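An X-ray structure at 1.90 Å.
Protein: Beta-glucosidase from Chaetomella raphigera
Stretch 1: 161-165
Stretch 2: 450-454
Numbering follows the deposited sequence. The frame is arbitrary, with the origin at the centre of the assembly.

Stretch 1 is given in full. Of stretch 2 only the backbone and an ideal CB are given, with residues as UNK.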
ATOM      1  N   GLU A 161      -1.388   9.324   9.678  1.00 12.28           N
ATOM      2  CA  GLU A 161      -1.464   9.863   8.313  1.00 11.55           C
ATOM      3  C   GLU A 161      -0.320  10.844   8.018  1.00 11.89           C
ATOM      4  O   GLU A 161      -0.305  11.419   6.951  1.00 12.75           O
ATOM      5  CB  GLU A 161      -2.859  10.441   8.057  1.00 11.52           C
ATOM      6  CG  GLU A 161      -3.956   9.360   8.088  1.00 11.22           C
ATOM      7  CD  GLU A 161      -3.911   8.453   6.842  1.00 11.46           C
ATOM      8  OE1 GLU A 161      -3.423   8.972   5.778  1.00 10.08           O
ATOM      9  OE2 GLU A 161      -4.376   7.244   6.942  1.00 10.68           O
ATOM     10  N   GLN A 162       0.546  11.104   8.999  1.00 11.88           N
ATOM     11  CA  GLN A 162       1.789  11.882   8.758  1.00 12.81           C
ATOM     12  C   GLN A 162       2.902  11.427   9.673  1.00 12.21           C
ATOM     13  O   GLN A 162       2.661  10.953  10.779  1.00 11.34           O
ATOM     14  CB  GLN A 162       1.569  13.395   8.914  1.00 14.13           C
ATOM     15  CG  GLN A 162       1.143  13.790  10.352  1.00 14.83           C
ATOM     16  CD  GLN A 162       0.921  15.298  10.455  1.00 15.71           C
ATOM     17  OE1 GLN A 162       0.103  15.861   9.706  1.00 13.89           O
ATOM     18  NE2 GLN A 162       1.708  15.953  11.286  1.00 15.27           N
ATOM     19  N   GLU A 163       4.146  11.626   9.218  1.00 11.45           N
ATOM     20  CA  GLU A 163       5.325  11.253   9.986  1.00 12.04           C
ATOM     21  C   GLU A 163       5.735  12.345  10.997  1.00 11.52           C
ATOM     22  O   GLU A 163       6.249  12.058  12.079  1.00 11.07           O
ATOM     23  CB  GLU A 163       6.502  10.984   9.057  1.00 12.63           C
ATOM     24  CG  GLU A 163       6.260   9.726   8.241  1.00 12.80           C
ATOM     25  CD  GLU A 163       6.018   8.561   9.157  1.00 12.84           C
ATOM     26  OE1 GLU A 163       7.000   8.032   9.751  1.00 12.77           O
ATOM     27  OE2 GLU A 163       4.817   8.197   9.345  1.00 13.93           O
ATOM     28  N   THR A 164       5.464  13.590  10.628  1.00 12.11           N
ATOM     29  CA  THR A 164       5.706  14.723  11.504  1.00 12.74           C
ATOM     30  C   THR A 164       4.959  14.583  12.843  1.00 11.30           C
ATOM     31  O   THR A 164       3.696  14.465  12.923  1.00 13.12           O
ATOM     32  CB  THR A 164       5.348  16.038  10.799  1.00 14.15           C
ATOM     33  OG1 THR A 164       6.130  16.187   9.594  1.00 12.09           O
ATOM     34  CG2 THR A 164       5.660  17.264  11.744  1.00 15.92           C
ATOM     35  N   ASN A 165       5.740  14.540  13.918  1.00 11.19           N
ATOM     36  CA  ASN A 165       5.241  14.369  15.292  1.00 11.55           C
ATOM     37  C   ASN A 165       4.391  13.130  15.472  1.00 10.71           C
ATOM     38  O   ASN A 165       3.503  13.111  16.263  1.00  9.32           O
ATOM     39  CB  ASN A 165       4.369  15.582  15.759  1.00 11.17           C
ATOM     40  CG  ASN A 165       5.108  16.913  15.658  1.00 12.74           C
ATOM     41  OD1 ASN A 165       6.274  16.984  15.881  1.00 13.54           O
ATOM     42  ND2 ASN A 165       4.416  17.942  15.265  1.00 14.53           N
ATOM     43  N   UNK A 450      14.129  16.948   5.022  1.00 15.20           N
ATOM     44  CA  UNK A 450      12.716  16.485   5.165  1.00 14.53           C
ATOM     45  C   UNK A 450      12.743  15.209   6.016  1.00 14.85           C
ATOM     46  O   UNK A 450      13.287  14.194   5.603  1.00 13.89           O
ATOM     47  CB  UNK A 450      12.060  16.224   3.807  1.00 14.53           C
ATOM     48  N   UNK A 451      12.225  15.344   7.227  1.00 15.00           N
ATOM     49  CA  UNK A 451      12.138  14.287   8.219  1.00 14.66           C
ATOM     50  C   UNK A 451      10.859  13.475   7.870  1.00 14.69           C
ATOM     51  O   UNK A 451       9.772  13.780   8.362  1.00 13.65           O
ATOM     52  CB  UNK A 451      12.098  14.852   9.640  1.00 14.66           C
ATOM     53  N   UNK A 452      11.040  12.468   7.025  1.00 14.61           N
ATOM     54  CA  UNK A 452       9.948  11.622   6.528  1.00 13.86           C
ATOM     55  C   UNK A 452       9.023  12.247   5.495  1.00 12.68           C
ATOM     56  O   UNK A 452       9.026  11.870   4.341  1.00 10.35           O
ATOM     57  CB  UNK A 452       9.096  11.171   7.716  1.00 13.86           C
ATOM     58  N   UNK A 453       8.147  13.132   5.968  1.00 11.80           N
ATOM     59  CA  UNK A 453       7.201  13.844   5.121  1.00 12.23           C
ATOM     60  C   UNK A 453       7.890  14.797   4.161  1.00 12.79           C
ATOM     61  O   UNK A 453       8.895  15.400   4.514  1.00 15.04           O
ATOM     62  CB  UNK A 453       6.202  14.616   5.985  1.00 12.23           C
ATOM     63  N   UNK A 454       7.318  14.945   2.968  1.00 12.87           N
ATOM     64  CA  UNK A 454       7.736  15.882   1.982  1.00 12.90           C
ATOM     65  C   UNK A 454       7.286  17.299   2.319  1.00 13.29           C
ATOM     66  O   UNK A 454       6.200  17.531   2.846  1.00 14.29           O
ATOM     67  CB  UNK A 454       7.204  15.460   0.611  1.00 12.90           C
TER

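Stretch 1 runs through Glu-161 to Asn-165 without regular helix or strand, and across the two stretches the nearest pair of CA atoms is that of position 452 and Glu-163, 5.8 Å apart. The fit of each position can be judged from what stretch 1 presents to it.

Position 450 is extended (phi/psi -123/110), and no atom of stretch 1 comes within 5.5 Å of its ideal CB. The contact therefore places no demand on it, and many side chains would serve. It is Gln-450, which lies in a strand and takes no part in the contact.

Position 451 is also extended, at -83/89, and its CA-to-CB bond points sideways relative to stretch 1. Again nothing of stretch 1 lies within 5.5 Å of the ideal CB, so polar and apolar side chains are both admissible. The deposited residue is Leu-451, with chi1 and chi2 both t, and the nearest approach of its side chain to stretch 1 is 6.0 Å, from Leu-451 CB to Thr-164 OG1. Its backbone does more: Leu-451 O accepts a hydrogen bond from a water at 2.8 Å, and the same water donates to Thr-164 OG1, also at 2.8 Å, bridging the two stretches.

Position 452 is far more restrictive. Its phi/psi of 74/-75 includes a positive phi, which by itself favours glycine, and an ideal CB would point toward stretch 1 and lie only 2.9 Å from Glu-163 CB, a clash. Both arguments lead to a residue without a side chain, and Gly-452 is found here. Its CA packs 4.3 Å from Glu-163 CB, while the chain turns tightly enough for the N of position 453 to donate to Leu-451 O at 3.0 Å.

Position 453 points its CA-to-CB bond toward stretch 1, with the ideal CB 3.9 Å from Thr-164 OG1 and 4.8 Å from Glu-163 CB. Beyond it lie two successive backbone amides, those of Glu-163 and Thr-164, together with the Thr-164 hydroxyl. This cluster of donors calls for an acceptor on a short side chain; aspartate suits it best, while asparagine could offer a single carbonyl oxygen and serine or threonine a hydroxyl with less reach. The residue is Asp-453, with chi1 m. Its OD1 accepts from Glu-163 N at 3.0 Å with a nearly straight angle of 166°, whereas OD2 accepts from Thr-164 N at 2.8 Å and from Thr-164 OG1 at 2.6 Å. A further bond from Glu-163 N to OD2, at 3.2 Å and 123°, is weak. The carboxylate thus binds stretch 1 through the backbone amides of Glu-163 and Thr-164 and the Thr-164 hydroxyl, and OD2 also packs 3.7 Å from Gln-162 CB.

Position 454 is extended at -76/143, and its ideal CB has nothing of stretch 1 within 5.5 Å, leaving the choice open. It is Arg-454, whose side chain is out of reach of stretch 1 and whose NH1 and NH2 are hydrogen-bonded elsewhere in the structure.

Stretch 2, residues 450-454: QLGDR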
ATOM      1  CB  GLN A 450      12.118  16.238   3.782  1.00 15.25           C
ATOM      2  CG  GLN A 450      11.968  17.552   3.044  1.00 15.49           C
ATOM      3  CD  GLN A 450      11.804  17.434   1.545  1.00 14.89           C
ATOM      4  OE1 GLN A 450      10.692  17.273   1.031  1.00 15.46           O
ATOM      5  NE2 GLN A 450      12.889  17.573   0.842  1.00 13.97           N
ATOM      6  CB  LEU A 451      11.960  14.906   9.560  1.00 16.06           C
ATOM      7  CG  LEU A 451      12.469  14.137  10.814  1.00 19.39           C
ATOM      8  CD1 LEU A 451      11.781  14.509  12.063  1.00 19.50           C
ATOM      9  CD2 LEU A 451      12.784  12.665  10.680  1.00 20.00           C
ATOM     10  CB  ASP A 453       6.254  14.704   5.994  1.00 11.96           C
ATOM     11  CG  ASP A 453       5.364  13.898   6.925  1.00 12.71           C
ATOM     12  OD1 ASP A 453       4.971  12.739   6.578  1.00 11.09           O
ATOM     13  OD2 ASP A 453       4.999  14.461   8.004  1.00 11.74           O
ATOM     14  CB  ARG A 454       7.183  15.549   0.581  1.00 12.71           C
ATOM     15  CG  ARG A 454       7.661  14.212   0.063  1.00 11.41           C
ATOM     16  CD  ARG A 454       7.186  13.955  -1.324  1.00 10.90           C
ATOM     17  NE  ARG A 454       5.816  13.579  -1.497  1.00 10.50           N
ATOM     18  CZ  ARG A 454       5.143  13.765  -2.632  1.00 12.86           C
ATOM     19  NH1 ARG A 454       5.643  14.452  -3.665  1.00 12.90           N
ATOM     20  NH2 ARG A 454       3.926  13.304  -2.744  1.00 14.51           N
TER
HETATM   21  O   HOH W   1       8.893  15.782  10.096  1.00 23.41           O
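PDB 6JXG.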